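Local coordinates for 2-hydroxyethylphosphonate dioxygenase (Streptomyces viridochromogenes, PDB 4YAR), which uses a non-heme iron(II) centre and dioxygen to split 2-hydroxyethylphosphonate into hydroxymethylphosphonate and formate during bialaphos biosynthesis, at residues I88-G92 with I93-N97. The protein carries 1 engineered substitution. Sequence-based numbering, arbitrary orientation.
Sequences IQRDG and IHFYN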
# COMPACT_ATOMS: atom_id res chain seq x y z
N ILE A 88 14.58 -20.60 7.08
CA ILE A 88 15.57 -19.74 6.46
C ILE A 88 16.86 -19.92 7.27
O ILE A 88 16.87 -19.72 8.46
CB ILE A 88 15.16 -18.27 6.54
CG1 ILE A 88 13.78 -18.01 5.89
CG2 ILE A 88 16.22 -17.37 5.94
CD1 ILE A 88 13.74 -18.06 4.38
N GLN A 89 17.92 -20.34 6.58
CA GLN A 89 19.26 -20.47 7.20
C GLN A 89 19.99 -19.22 6.89
O GLN A 89 19.94 -18.75 5.76
CB GLN A 89 20.01 -21.69 6.62
CG GLN A 89 19.58 -22.98 7.29
CD GLN A 89 20.41 -23.34 8.50
OE1 GLN A 89 21.53 -22.85 8.67
NE2 GLN A 89 19.91 -24.23 9.31
N ARG A 90 20.68 -18.69 7.90
CA ARG A 90 21.51 -17.52 7.72
C ARG A 90 22.61 -17.59 8.80
O ARG A 90 22.38 -18.01 9.94
CB ARG A 90 20.68 -16.22 7.84
CG ARG A 90 21.48 -14.98 7.49
CD ARG A 90 20.75 -13.69 7.89
NE ARG A 90 19.53 -13.58 7.07
CZ ARG A 90 18.59 -12.66 7.21
NH1 ARG A 90 18.70 -11.68 8.12
NH2 ARG A 90 17.51 -12.73 6.43
N ASP A 91 23.83 -17.23 8.41
CA ASP A 91 24.94 -17.18 9.37
C ASP A 91 25.16 -18.53 10.06
O ASP A 91 25.42 -18.61 11.27
CB ASP A 91 24.69 -16.04 10.39
CG ASP A 91 25.93 -15.66 11.20
OD1 ASP A 91 27.04 -15.67 10.59
OD2 ASP A 91 25.81 -15.37 12.42
N GLY A 92 25.04 -19.59 9.28
CA GLY A 92 25.26 -20.96 9.75
C GLY A 92 24.19 -21.58 10.64
O GLY A 92 24.40 -22.71 11.15
N ILE A 93 23.05 -20.88 10.84
CA ILE A 93 22.07 -21.37 11.79
C ILE A 93 20.72 -21.29 11.16
O ILE A 93 20.53 -20.57 10.19
CB ILE A 93 22.02 -20.63 13.16
CG1 ILE A 93 21.57 -19.14 12.98
CG2 ILE A 93 23.35 -20.78 13.88
CD1 ILE A 93 21.23 -18.43 14.25
N HIS A 94 19.81 -22.03 11.76
CA HIS A 94 18.39 -21.92 11.45
C HIS A 94 17.95 -20.59 12.14
O HIS A 94 17.90 -20.50 13.38
CB HIS A 94 17.69 -23.15 12.00
CG HIS A 94 16.22 -23.17 11.80
ND1 HIS A 94 15.59 -22.50 10.77
CD2 HIS A 94 15.26 -23.91 12.39
CE1 HIS A 94 14.29 -22.76 10.81
NE2 HIS A 94 14.07 -23.63 11.76
N PHE A 95 17.70 -19.59 11.29
CA PHE A 95 17.62 -18.16 11.66
C PHE A 95 16.14 -17.68 11.83
O PHE A 95 15.79 -16.96 12.78
CB PHE A 95 18.35 -17.36 10.58
CG PHE A 95 18.79 -16.01 11.03
CD1 PHE A 95 17.93 -14.96 10.94
CD2 PHE A 95 20.09 -15.77 11.52
CE1 PHE A 95 18.28 -13.72 11.43
CE2 PHE A 95 20.45 -14.52 11.99
CZ PHE A 95 19.56 -13.48 11.89
N TYR A 96 15.33 -18.10 10.87
CA TYR A 96 13.88 -17.88 10.92
C TYR A 96 13.11 -19.09 10.38
O TYR A 96 13.66 -19.94 9.61
CB TYR A 96 13.50 -16.72 9.98
CG TYR A 96 14.09 -15.32 10.17
CD1 TYR A 96 13.98 -14.63 11.36
CD2 TYR A 96 14.62 -14.64 9.13
CE1 TYR A 96 14.47 -13.37 11.51
CE2 TYR A 96 15.11 -13.36 9.29
CZ TYR A 96 14.99 -12.71 10.45
OH TYR A 96 15.49 -11.43 10.63
N ASN A 97 11.82 -19.15 10.75
CA ASN A 97 10.81 -19.86 9.93
C ASN A 97 9.90 -18.77 9.37
O ASN A 97 9.62 -17.77 10.03
CB ASN A 97 9.95 -20.79 10.73
CG ASN A 97 10.74 -22.00 11.21
OD1 ASN A 97 11.49 -22.56 10.42
ND2 ASN A 97 10.56 -22.41 12.47
O HOH W 1 16.17 -10.15 8.40
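The trans chi1 of R90 (-173°) and of F95 (-159°) lays the arginine chain over one face of the phenyl ring. R90 CD sits above the ring centre, 4.0 Å from the F95 centroid, in a CH-pi contact; a bend at chi3 then carries R90 CZ to 4.8 Å from the F95 centroid in an off-centre cation-pi contact, the two planes 25° apart. The Y96 ring stands almost perpendicular to the guanidinium, and a water joins R90 NH1 (3.0 Å) to Y96 OH (2.7 Å). Strands 86-90 and 93-100 form a beta hairpin closed by a type I' turn from R90 to I93, with D91 and G92 at positive phi. R90 N donates to I93 O and I93 N to R90 O, a reciprocal pair of hydrogen bonds. A classic bulge sets F95 and Y96 against I88, whose O accepts from F95 N (3.0 Å) and Y96 N (3.3 Å), consistent with both rings turning to R90. R90 NH1 also donates to A124 O, and a hydrogen bond between Y96 OH and Y184 N anchors the tyrosine sharing the water. Together these contacts should limit guanidinium rotation beside N126, a residue of the substrate site shared between dimer partners.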